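Local coordinates for SusD/RagB family nutrient-binding outer membrane lipoprotein (Bacteroides vulgatus, PDB 4F7A) that probably binds glycans, perhaps mucin O-glycans, as a SusD-like nutrient-binding lipoprotein of the outer membrane, at residues 20-24 / 102-106; 74-78 / 462-468; 97-101 / 117-121; 439-443 / 467-471. All coordinates share one frame; numbering follows the deposited sequence.

Interactions 1 and 3 form one patch: their centres lie about 8 Å apart, both use helix 84-104, and N24 packs on S100. The first, near the surface with its centre about 27 Å from that of the chain, is mostly apolar with a water bridge; the third is buried and joins antiparallel helices through hydroxyls and a lysine. Interactions 2 and 4 lie across the chain's centre from interaction 1, their centres about 10 Å apart, and share M467 and I468. Both are buried, but interaction 2 sets one irregular loop against another around a tyrosine, whereas interaction 4, centred about 11 Å from the chain centre, ties a loop to helix 435-445 through two arginines and water.

Interaction 1 of 4, residues 20-24 / 102-106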
loop_
_atom_site.group_PDB
_atom_site.type_symbol
_atom_site.label_atom_id
_atom_site.label_comp_id
_atom_site.label_asym_id
_atom_site.label_seq_id
_atom_site.Cartn_x
_atom_site.Cartn_y
_atom_site.Cartn_z
ATOM N N LYS A 20 9.500 -0.927 29.385
ATOM C CA LYS A 20 8.426 -1.917 29.315
ATOM C C LYS A 20 7.609 -1.712 28.042
ATOM O O LYS A 20 7.447 -2.653 27.283
ATOM C CB LYS A 20 7.524 -1.871 30.567
ATOM C CG LYS A 20 6.569 -3.079 30.708
ATOM C CD LYS A 20 5.793 -3.049 32.036
ATOM C CE LYS A 20 4.500 -3.868 32.001
ATOM N NZ LYS A 20 4.740 -5.331 31.963
ATOM N N TYR A 21 7.141 -0.489 27.790
ATOM C CA TYR A 21 6.162 -0.233 26.700
ATOM C C TYR A 21 6.657 0.462 25.458
ATOM O O TYR A 21 6.265 0.103 24.342
ATOM C CB TYR A 21 5.016 0.626 27.212
ATOM C CG TYR A 21 4.299 0.032 28.377
ATOM C CD1 TYR A 21 3.434 -1.048 28.207
ATOM C CD2 TYR A 21 4.477 0.535 29.651
ATOM C CE1 TYR A 21 2.787 -1.607 29.268
ATOM C CE2 TYR A 21 3.839 -0.022 30.729
ATOM C CZ TYR A 21 2.986 -1.083 30.531
ATOM O OH TYR A 21 2.352 -1.624 31.600
ATOM N N THR A 22 7.502 1.477 25.622
ATOM C CA THR A 22 7.764 2.393 24.517
ATOM C C THR A 22 8.631 1.771 23.420
ATOM O O THR A 22 8.393 2.014 22.232
ATOM C CB THR A 22 8.338 3.749 25.037
ATOM O OG1 THR A 22 7.332 4.415 25.815
ATOM C CG2 THR A 22 8.738 4.639 23.898
ATOM N N THR A 23 9.617 0.964 23.801
ATOM C CA THR A 23 10.511 0.328 22.828
ATOM C C THR A 23 9.762 -0.558 21.829
ATOM O O THR A 23 10.101 -0.587 20.637
ATOM C CB THR A 23 11.612 -0.527 23.518
ATOM O OG1 THR A 23 12.455 0.324 24.316
ATOM C CG2 THR A 23 12.457 -1.266 22.473
ATOM N N ASN A 24 8.746 -1.283 22.303
ATOM C CA ASN A 24 7.932 -2.101 21.403
ATOM C C ASN A 24 7.303 -1.254 20.288
ATOM O O ASN A 24 7.256 -1.668 19.134
ATOM C CB ASN A 24 6.792 -2.841 22.158
ATOM C CG ASN A 24 7.301 -3.927 23.102
ATOM O OD1 ASN A 24 8.354 -4.520 22.887
ATOM N ND2 ASN A 24 6.548 -4.180 24.163
ATOM N N LEU A 102 -0.381 -8.061 24.702
ATOM C CA LEU A 102 -0.481 -8.819 25.930
ATOM C C LEU A 102 -0.176 -7.957 27.144
ATOM O O LEU A 102 -0.828 -8.098 28.171
ATOM C CB LEU A 102 0.461 -10.023 25.923
ATOM C CG LEU A 102 0.167 -11.134 24.903
ATOM C CD1 LEU A 102 1.170 -12.282 25.074
ATOM C CD2 LEU A 102 -1.288 -11.645 24.974
ATOM N N ILE A 103 0.811 -7.064 27.039
ATOM C CA ILE A 103 1.205 -6.289 28.208
ATOM C C ILE A 103 0.397 -5.025 28.413
ATOM O O ILE A 103 0.531 -4.393 29.438
ATOM C CB ILE A 103 2.742 -5.985 28.273
ATOM C CG1 ILE A 103 3.194 -4.995 27.191
ATOM C CG2 ILE A 103 3.548 -7.303 28.235
ATOM C CD1 ILE A 103 4.704 -4.739 27.228
ATOM N N THR A 104 -0.455 -4.650 27.464
ATOM C CA THR A 104 -1.279 -3.451 27.651
ATOM C C THR A 104 -2.774 -3.751 27.791
ATOM O O THR A 104 -3.501 -2.951 28.392
ATOM C CB THR A 104 -1.099 -2.436 26.516
ATOM O OG1 THR A 104 -1.479 -3.025 25.276
ATOM C CG2 THR A 104 0.367 -1.929 26.435
ATOM N N GLN A 105 -3.224 -4.891 27.261
ATOM C CA GLN A 105 -4.668 -5.183 27.193
ATOM C C GLN A 105 -5.381 -5.209 28.550
ATOM O O GLN A 105 -6.560 -4.878 28.622
ATOM C CB GLN A 105 -4.948 -6.482 26.419
ATOM C CG GLN A 105 -4.417 -7.750 27.062
ATOM C CD GLN A 105 -4.652 -8.974 26.189
ATOM O OE1 GLN A 105 -5.140 -8.871 25.068
ATOM N NE2 GLN A 105 -4.301 -10.143 26.709
ATOM N N ASP A 106 -4.658 -5.572 29.610
ATOM C CA ASP A 106 -5.216 -5.665 30.951
ATOM C C ASP A 106 -4.703 -4.534 31.853
ATOM O O ASP A 106 -4.907 -4.601 33.055
ATOM C CB ASP A 106 -4.851 -7.027 31.596
ATOM C CG ASP A 106 -5.423 -8.226 30.830
ATOM O OD1 ASP A 106 -6.603 -8.129 30.415
ATOM O OD2 ASP A 106 -4.691 -9.256 30.665
HETATM O O HOH W 1 1.608 -5.041 31.755
#
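Helix 15-30 meets helix 84-104 near the outside of the helical, TPR-like part of the SusD fold, where I103 is inserted among K20, Y21 and N24. The isoleucine does most of the touching. With CG1 set between its own backbone N and carbonyl carbon (chi1 69°) and the chain then extended (chi2 -178°), I103 CD1 reaches 3.4 Å from K20 O and 3.6 Å from N24 ND2, the N24 side chain approaching from the opposite direction. The Y21 ring slides past I103 and T104 in the reverse sense. Its CE1 edge lies close to I103 O, 3.6 Å away and near the ring plane, while T104 CG2 approaches Y21 CD1 obliquely at 3.7 Å. One face of the ring is occupied from within its own segment, K20 CG standing 4.0 Å above the ring plane over the centre. K20 then runs on past the ring, and a water links the two helices: it donates to I103 O at 2.6 Å and accepts a weak bond from K20 NZ at 3.2 Å. T104 OG1 is spent on S100 O, one turn back in its own helix, a bond consistent with its methyl group being turned to Y21. With an alanine in place of Y21, I103 CG1 and T104 CG2 would probably lose their apolar partner and a gap would open between the helices. Y21 also meets the ring of Y110 and touches F113 of helix 111-132. The contact thus joins helix 15-30 to the C-terminal part of helix 84-104 in the largely helical, TPR-like SusD fold.

Interaction 2 of 4, residues 74-78 / 462-468; sequences VYALE and IDTDIMI
Y75 has CG anti to its carbonyl carbon (chi1 -69°), and I462 places CG2 opposite its backbone N, which brings this methyl over one face of the tyrosine ring. I462 CG2 sits 3.5 Å from Y75 CE2, and the two side chains cross at about a right angle. I468 meets the ring obliquely, its CB 3.6 Å from Y75 CE1. The phenol oxygen is fixed by two polar partners: I468 N donates to Y75 OH at 3.2 Å with an N-H...O angle of 156°, and a water 3.0 Å from Y75 OH donates to T464 O. Together they would restrict how the buried hydroxyl can shift. Beside the ring, L77 CD2 and I468 CD1 meet tip to tip at 4.0 Å. The 462-468 loop is shaped by an Asx motif, I466 N donating to D463 OD2 at 2.8 Å through the anti lone pair; the D463 side chain is also about 4 Å from a bound sodium ion. Around the contact, F57 of helix 54-57 touches Y75, L77 and I468, and helix 435-445 borders the loop on another side, with Q442 against M467 and W439 against I468.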
loop_
_atom_site.group_PDB
_atom_site.type_symbol
_atom_site.label_atom_id
_atom_site.label_comp_id
_atom_site.label_asym_id
_atom_site.label_seq_id
_atom_site.Cartn_x
_atom_site.Cartn_y
_atom_site.Cartn_z
ATOM N N VAL A 74 9.326 -10.366 -15.225
ATOM C CA VAL A 74 8.724 -11.264 -16.247
ATOM C C VAL A 74 7.928 -12.389 -15.595
ATOM O O VAL A 74 7.658 -13.432 -16.206
ATOM C CB VAL A 74 9.767 -11.843 -17.225
ATOM C CG1 VAL A 74 10.331 -10.769 -18.134
ATOM C CG2 VAL A 74 10.928 -12.628 -16.466
ATOM N N TYR A 75 7.498 -12.159 -14.360
ATOM C CA TYR A 75 6.675 -13.116 -13.628
ATOM C C TYR A 75 7.368 -14.466 -13.380
ATOM O O TYR A 75 6.682 -15.464 -13.156
ATOM C CB TYR A 75 5.308 -13.361 -14.293
ATOM C CG TYR A 75 4.300 -12.223 -14.276
ATOM C CD1 TYR A 75 4.381 -11.159 -13.368
ATOM C CD2 TYR A 75 3.232 -12.242 -15.148
ATOM C CE1 TYR A 75 3.421 -10.155 -13.350
ATOM C CE2 TYR A 75 2.274 -11.235 -15.142
ATOM C CZ TYR A 75 2.372 -10.204 -14.251
ATOM O OH TYR A 75 1.403 -9.238 -14.274
ATOM N N ALA A 76 8.702 -14.501 -13.435
ATOM C CA ALA A 76 9.467 -15.673 -12.980
ATOM C C ALA A 76 9.825 -15.363 -11.528
ATOM O O ALA A 76 10.888 -14.847 -11.220
ATOM C CB ALA A 76 10.713 -15.886 -13.841
ATOM N N LEU A 77 8.880 -15.612 -10.635
ATOM C CA LEU A 77 8.970 -15.034 -9.311
ATOM C C LEU A 77 10.141 -15.644 -8.539
ATOM O O LEU A 77 10.306 -16.852 -8.503
ATOM C CB LEU A 77 7.667 -15.225 -8.540
ATOM C CG LEU A 77 6.411 -14.570 -9.128
ATOM C CD1 LEU A 77 5.247 -14.742 -8.204
ATOM C CD2 LEU A 77 6.617 -13.062 -9.377
ATOM N N GLU A 78 10.951 -14.771 -7.943
ATOM C CA GLU A 78 12.104 -15.149 -7.158
ATOM C C GLU A 78 11.675 -15.433 -5.702
ATOM O O GLU A 78 11.243 -14.531 -4.973
ATOM C CB GLU A 78 13.144 -14.033 -7.225
ATOM C CG GLU A 78 14.488 -14.357 -6.604
ATOM C CD GLU A 78 15.252 -15.451 -7.330
ATOM O OE1 GLU A 78 14.945 -15.765 -8.509
ATOM O OE2 GLU A 78 16.169 -16.003 -6.699
ATOM N N ILE A 462 0.789 -17.547 -14.056
ATOM C CA ILE A 462 0.186 -16.215 -14.073
ATOM C C ILE A 462 -0.239 -15.844 -15.504
ATOM O O ILE A 462 0.532 -16.029 -16.457
ATOM C CB ILE A 462 1.171 -15.157 -13.573
ATOM C CG1 ILE A 462 1.732 -15.568 -12.200
ATOM C CG2 ILE A 462 0.472 -13.781 -13.493
ATOM C CD1 ILE A 462 2.772 -14.633 -11.607
ATOM N N ASP A 463 -1.453 -15.323 -15.635
ATOM C CA ASP A 463 -2.020 -14.913 -16.921
ATOM C C ASP A 463 -1.614 -13.465 -17.215
ATOM O O ASP A 463 -1.747 -12.579 -16.361
ATOM C CB ASP A 463 -3.547 -15.038 -16.895
ATOM C CG ASP A 463 -4.193 -14.692 -18.232
ATOM O OD1 ASP A 463 -4.082 -15.532 -19.174
ATOM O OD2 ASP A 463 -4.810 -13.604 -18.339
ATOM N N THR A 464 -1.126 -13.219 -18.420
ATOM C CA THR A 464 -0.683 -11.878 -18.800
ATOM C C THR A 464 -1.787 -10.829 -18.624
ATOM O O THR A 464 -1.566 -9.814 -17.988
ATOM C CB THR A 464 -0.165 -11.882 -20.245
ATOM O OG1 THR A 464 1.030 -12.674 -20.292
ATOM C CG2 THR A 464 0.120 -10.449 -20.743
ATOM N N ASP A 465 -2.981 -11.096 -19.156
ATOM C CA ASP A 465 -4.081 -10.133 -19.089
ATOM C C ASP A 465 -4.749 -10.003 -17.700
ATOM O O ASP A 465 -5.059 -8.889 -17.257
ATOM C CB ASP A 465 -5.119 -10.425 -20.183
ATOM C CG ASP A 465 -4.662 -9.928 -21.567
ATOM O OD1 ASP A 465 -3.969 -8.896 -21.627
ATOM O OD2 ASP A 465 -4.972 -10.583 -22.582
ATOM N N ILE A 466 -4.959 -11.117 -16.998
ATOM C CA ILE A 466 -5.502 -11.012 -15.642
ATOM C C ILE A 466 -4.470 -10.290 -14.748
ATOM O O ILE A 466 -4.830 -9.487 -13.889
ATOM C CB ILE A 466 -5.895 -12.373 -15.079
ATOM C CG1 ILE A 466 -7.106 -12.924 -15.865
ATOM C CG2 ILE A 466 -6.232 -12.296 -13.596
ATOM C CD1 ILE A 466 -7.295 -14.436 -15.705
HETATM N N MSE A 467 -3.203 -10.591 -14.993
HETATM C CA MSE A 467 -2.053 -10.071 -14.267
HETATM C C MSE A 467 -1.880 -10.785 -12.919
HETATM O O MSE A 467 -2.782 -11.533 -12.459
HETATM C CB MSE A 467 -2.106 -8.544 -14.094
HETATM C CG MSE A 467 -2.485 -7.783 -15.358
HETATM SE SE MSE A 467 -2.374 -5.859 -15.141
HETATM C CE MSE A 467 -0.432 -5.754 -15.069
ATOM N N ILE A 468 -0.717 -10.556 -12.314
ATOM C CA ILE A 468 -0.372 -11.190 -11.049
ATOM C C ILE A 468 -1.417 -10.835 -9.970
ATOM O O ILE A 468 -1.886 -9.679 -9.875
ATOM C CB ILE A 468 1.093 -10.837 -10.632
ATOM C CG1 ILE A 468 1.485 -11.589 -9.367
ATOM C CG2 ILE A 468 1.312 -9.304 -10.447
ATOM C CD1 ILE A 468 3.010 -11.454 -9.019
HETATM O O HOH W 2 0.709 -8.546 -17.116
#

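Interaction 3 of 4, residues 97-101 / 117-121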
loop_
_atom_site.group_PDB
_atom_site.type_symbol
_atom_site.label_atom_id
_atom_site.label_comp_id
_atom_site.label_asym_id
_atom_site.label_seq_id
_atom_site.Cartn_x
_atom_site.Cartn_y
_atom_site.Cartn_z
ATOM N N ALA A 97 4.232 -6.760 18.165
ATOM C CA ALA A 97 2.877 -6.231 18.240
ATOM C C ALA A 97 2.022 -7.098 19.142
ATOM O O ALA A 97 1.167 -6.589 19.882
ATOM C CB ALA A 97 2.237 -6.146 16.856
ATOM N N HIS A 98 2.240 -8.414 19.064
ATOM C CA HIS A 98 1.506 -9.342 19.923
ATOM C C HIS A 98 1.910 -9.162 21.396
ATOM O O HIS A 98 1.036 -9.059 22.274
ATOM C CB HIS A 98 1.724 -10.773 19.460
ATOM C CG HIS A 98 0.955 -11.766 20.256
ATOM N ND1 HIS A 98 -0.414 -11.883 20.158
ATOM C CD2 HIS A 98 1.351 -12.662 21.190
ATOM C CE1 HIS A 98 -0.830 -12.820 20.997
ATOM N NE2 HIS A 98 0.224 -13.310 21.631
ATOM N N LYS A 99 3.220 -9.108 21.675
ATOM C CA LYS A 99 3.697 -8.835 23.037
ATOM C C LYS A 99 3.115 -7.526 23.569
ATOM O O LYS A 99 2.677 -7.448 24.716
ATOM C CB LYS A 99 5.232 -8.766 23.098
ATOM C CG LYS A 99 5.789 -8.555 24.506
ATOM N N SER A 100 3.078 -6.502 22.730
ATOM C CA SER A 100 2.575 -5.201 23.165
ATOM C C SER A 100 1.087 -5.300 23.507
ATOM O O SER A 100 0.618 -4.659 24.451
ATOM C CB SER A 100 2.821 -4.127 22.098
ATOM O OG SER A 100 2.449 -2.849 22.578
ATOM N N THR A 101 0.351 -6.098 22.737
ATOM C CA THR A 101 -1.054 -6.394 23.068
ATOM C C THR A 101 -1.187 -7.039 24.451
ATOM O O THR A 101 -1.981 -6.595 25.291
ATOM C CB THR A 101 -1.715 -7.290 22.006
ATOM O OG1 THR A 101 -1.510 -6.714 20.713
ATOM C CG2 THR A 101 -3.235 -7.413 22.262
ATOM N N THR A 117 -1.600 0.014 19.907
ATOM C CA THR A 117 -1.023 -1.266 19.546
ATOM C C THR A 117 -1.909 -1.973 18.542
ATOM O O THR A 117 -1.422 -2.467 17.530
ATOM C CB THR A 117 -0.850 -2.198 20.761
ATOM O OG1 THR A 117 0.130 -1.666 21.630
ATOM C CG2 THR A 117 -0.414 -3.608 20.318
ATOM N N LEU A 118 -3.208 -2.030 18.831
ATOM C CA LEU A 118 -4.153 -2.742 17.967
ATOM C C LEU A 118 -4.203 -2.127 16.583
ATOM O O LEU A 118 -4.197 -2.846 15.586
ATOM C CB LEU A 118 -5.555 -2.755 18.575
ATOM C CG LEU A 118 -5.672 -3.658 19.802
ATOM C CD1 LEU A 118 -7.094 -3.641 20.369
ATOM C CD2 LEU A 118 -5.253 -5.075 19.484
ATOM N N ILE A 119 -4.260 -0.798 16.528
ATOM C CA ILE A 119 -4.287 -0.086 15.239
ATOM C C ILE A 119 -3.011 -0.395 14.443
ATOM O O ILE A 119 -3.055 -0.727 13.256
ATOM C CB ILE A 119 -4.499 1.445 15.448
ATOM C CG1 ILE A 119 -5.886 1.694 16.073
ATOM C CG2 ILE A 119 -4.407 2.219 14.092
ATOM C CD1 ILE A 119 -6.010 2.986 16.858
ATOM N N LEU A 120 -1.860 -0.283 15.083
ATOM C CA LEU A 120 -0.617 -0.599 14.386
ATOM C C LEU A 120 -0.566 -2.060 13.916
ATOM O O LEU A 120 -0.029 -2.360 12.863
ATOM C CB LEU A 120 0.579 -0.299 15.285
ATOM C CG LEU A 120 0.833 1.154 15.612
ATOM C CD1 LEU A 120 1.958 1.234 16.679
ATOM C CD2 LEU A 120 1.141 1.994 14.347
ATOM N N LYS A 121 -1.119 -2.973 14.712
ATOM C CA LYS A 121 -1.101 -4.395 14.373
ATOM C C LYS A 121 -1.931 -4.661 13.113
ATOM O O LYS A 121 -1.522 -5.421 12.216
ATOM C CB LYS A 121 -1.601 -5.196 15.578
ATOM C CG LYS A 121 -1.493 -6.688 15.426
ATOM C CD LYS A 121 -1.662 -7.417 16.758
ATOM C CE LYS A 121 -3.078 -7.340 17.301
ATOM N NZ LYS A 121 -3.252 -8.000 18.667
HETATM O O HOH W 3 -2.059 -10.653 18.253
#
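T101 OG1 works in both directions: it donates to A97 O at 2.8 Å within its own helix and accepts from K121 NZ at 3.0 Å across the contact. The first bond arrives 26° out of the A97 carbonyl plane, on the face opposite T101 N, so that A97 O holds two donors. K121 reaches T101 by a bend at chi3 (69°) in an otherwise extended chain, and its ammonium also donates to a water that lies 2.9 Å from NZ and in the plane of the H98 ring, near ND1. A second polar pair, S100 OG and T117 OG1, closes to 2.8 Å, and T117 OG1 is bonded to F113 O as well. Between these pairs the T117 methyl CG2 fits in, 3.3 Å from T101 OG1, while A97 CB rests 4.0 Å from K121 CG. A valine in place of T101 would probably deprive the K121 ammonium of this acceptor and leave A97 O with one donor fewer. The axes of helical segments 97-101 and 117-121 are nearly antiparallel (158°) and approach to 9.5 Å. Outside this pair, helix 15-30 touches T117 through F25, and helix 151-174 packs against L118 through K164 and A165.

Interaction 4 of 4, residues 439-443 / 467-471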
loop_
_atom_site.group_PDB
_atom_site.type_symbol
_atom_site.label_atom_id
_atom_site.label_comp_id
_atom_site.label_asym_id
_atom_site.label_seq_id
_atom_site.Cartn_x
_atom_site.Cartn_y
_atom_site.Cartn_z
ATOM N N TRP A 439 -0.925 -1.497 -5.255
ATOM C CA TRP A 439 -1.018 -2.799 -5.862
ATOM C C TRP A 439 -2.266 -3.556 -5.390
ATOM O O TRP A 439 -2.906 -4.212 -6.178
ATOM C CB TRP A 439 0.254 -3.612 -5.609
ATOM C CG TRP A 439 0.261 -4.948 -6.372
ATOM C CD1 TRP A 439 -0.218 -5.165 -7.623
ATOM C CD2 TRP A 439 0.817 -6.206 -5.926
ATOM N NE1 TRP A 439 -0.042 -6.494 -7.985
ATOM C CE2 TRP A 439 0.594 -7.148 -6.955
ATOM C CE3 TRP A 439 1.452 -6.630 -4.741
ATOM C CZ2 TRP A 439 1.000 -8.464 -6.850
ATOM C CZ3 TRP A 439 1.840 -7.936 -4.631
ATOM C CH2 TRP A 439 1.616 -8.848 -5.685
ATOM N N ALA A 440 -2.587 -3.482 -4.099
ATOM C CA ALA A 440 -3.767 -4.146 -3.573
ATOM C C ALA A 440 -5.005 -3.632 -4.273
ATOM O O ALA A 440 -5.842 -4.412 -4.719
ATOM C CB ALA A 440 -3.880 -3.933 -2.077
ATOM N N GLU A 441 -5.115 -2.321 -4.404
ATOM C CA GLU A 441 -6.294 -1.736 -5.057
ATOM C C GLU A 441 -6.362 -2.009 -6.550
ATOM O O GLU A 441 -7.456 -2.159 -7.130
ATOM C CB GLU A 441 -6.390 -0.246 -4.737
ATOM C CG GLU A 441 -6.897 -0.025 -3.337
ATOM C CD GLU A 441 -8.345 -0.423 -3.205
ATOM O OE1 GLU A 441 -9.196 0.428 -3.583
ATOM O OE2 GLU A 441 -8.634 -1.564 -2.735
ATOM N N GLN A 442 -5.218 -2.096 -7.195
ATOM C CA GLN A 442 -5.202 -2.476 -8.599
ATOM C C GLN A 442 -5.727 -3.903 -8.826
ATOM O O GLN A 442 -6.497 -4.164 -9.758
ATOM C CB GLN A 442 -3.798 -2.318 -9.157
ATOM C CG GLN A 442 -3.689 -2.611 -10.644
ATOM C CD GLN A 442 -3.398 -4.062 -10.971
ATOM O OE1 GLN A 442 -2.936 -4.828 -10.126
ATOM N NE2 GLN A 442 -3.636 -4.434 -12.219
ATOM N N ARG A 443 -5.326 -4.813 -7.942
ATOM C CA ARG A 443 -5.813 -6.186 -7.994
ATOM C C ARG A 443 -7.287 -6.277 -7.646
ATOM O O ARG A 443 -8.013 -7.058 -8.250
ATOM C CB ARG A 443 -4.984 -7.102 -7.090
ATOM C CG ARG A 443 -3.553 -7.275 -7.614
ATOM C CD ARG A 443 -2.715 -8.119 -6.705
ATOM N NE ARG A 443 -2.284 -7.338 -5.540
ATOM C CZ ARG A 443 -2.195 -7.808 -4.296
ATOM N NH1 ARG A 443 -2.513 -9.074 -4.028
ATOM N NH2 ARG A 443 -1.795 -7.005 -3.320
HETATM N N MSE A 467 -3.203 -10.591 -14.993
HETATM C CA MSE A 467 -2.053 -10.071 -14.267
HETATM C C MSE A 467 -1.880 -10.785 -12.919
HETATM O O MSE A 467 -2.782 -11.533 -12.459
HETATM C CB MSE A 467 -2.106 -8.544 -14.094
HETATM C CG MSE A 467 -2.485 -7.783 -15.358
HETATM SE SE MSE A 467 -2.374 -5.859 -15.141
HETATM C CE MSE A 467 -0.432 -5.754 -15.069
ATOM N N ILE A 468 -0.717 -10.556 -12.314
ATOM C CA ILE A 468 -0.372 -11.190 -11.049
ATOM C C ILE A 468 -1.417 -10.835 -9.970
ATOM O O ILE A 468 -1.886 -9.679 -9.875
ATOM C CB ILE A 468 1.093 -10.837 -10.632
ATOM C CG1 ILE A 468 1.485 -11.589 -9.367
ATOM C CG2 ILE A 468 1.312 -9.304 -10.447
ATOM C CD1 ILE A 468 3.010 -11.454 -9.019
ATOM N N ARG A 469 -1.813 -11.850 -9.203
ATOM C CA ARG A 469 -2.905 -11.732 -8.240
ATOM C C ARG A 469 -2.444 -11.686 -6.780
ATOM O O ARG A 469 -3.202 -11.278 -5.904
ATOM C CB ARG A 469 -3.852 -12.926 -8.388
ATOM C CG ARG A 469 -4.550 -13.080 -9.735
ATOM C CD ARG A 469 -5.584 -11.968 -9.977
ATOM N NE ARG A 469 -5.002 -10.796 -10.621
ATOM C CZ ARG A 469 -5.485 -9.553 -10.536
ATOM N NH1 ARG A 469 -6.511 -9.286 -9.729
ATOM N NH2 ARG A 469 -4.904 -8.558 -11.226
ATOM N N ARG A 470 -1.233 -12.179 -6.526
ATOM C CA ARG A 470 -0.719 -12.367 -5.179
ATOM C C ARG A 470 0.722 -12.819 -5.276
ATOM O O ARG A 470 1.215 -13.154 -6.353
ATOM C CB ARG A 470 -1.518 -13.442 -4.421
ATOM C CG ARG A 470 -1.379 -14.862 -5.006
ATOM C CD ARG A 470 -2.225 -15.871 -4.296
ATOM N NE ARG A 470 -1.707 -16.245 -2.989
ATOM C CZ ARG A 470 -0.823 -17.219 -2.753
ATOM N NH1 ARG A 470 -0.317 -17.963 -3.739
ATOM N NH2 ARG A 470 -0.465 -17.475 -1.494
ATOM N N LEU A 471 1.384 -12.867 -4.132
ATOM C CA LEU A 471 2.675 -13.540 -4.026
ATOM C C LEU A 471 2.488 -14.918 -3.415
ATOM O O LEU A 471 1.628 -15.116 -2.541
ATOM C CB LEU A 471 3.658 -12.726 -3.172
ATOM C CG LEU A 471 3.988 -11.317 -3.690
ATOM C CD1 LEU A 471 5.110 -10.707 -2.815
ATOM C CD2 LEU A 471 4.344 -11.300 -5.197
HETATM O O HOH W 4 -1.406 -6.910 -10.509
HETATM O O HOH W 5 -6.744 -6.315 -11.383
#
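W439, Q442 and I468 grip one water: W439 NE1 donates to it in the plane of the indole, and it donates to Q442 OE1 (2.6 Å) and I468 O. This triple bridge belongs to the seam where helix 435-445 of the SusD fold lies against the irregular segment 467-471. Two arginines then close the seam reciprocally, each using NH1 on the other's backbone carbonyl. R443 NH1 donates to R469 O at 3.0 Å, fairly straight at 164°, with the oxygen in the guanidinium plane although the donor stands 43° out of the carbonyl plane. In return R469 NH1 reaches R443 O at 3.1 Å, and R469 NE donates to M467 O at 3.0 Å, the oxygen lying in the guanidinium plane. R469 gets there by folding back, its chain bent at both chi2 and chi3, and R443 CG ends up over one face of its guanidinium. The two guanidinium planes are 65° apart, so the like charges do not stack; R469 NH1 also forms a salt bridge with D505, whose carboxylate would probably offset the charge of R469, and R443 NH1 donates to D130 O. R443 NE lies 3.2 Å above the W439 ring, over its centre, which sets the indole beneath the arginine. The six-membered ring of that indole meets the loop obliquely, CZ2 approaching I468 CG2 at 3.7 Å and CH2 approaching L471 CD2 at 3.7 Å. The side chains of Q442 and the selenomethionine M467 cross at about a right angle, with Q442 NE2 3.5 Å from M467 SE.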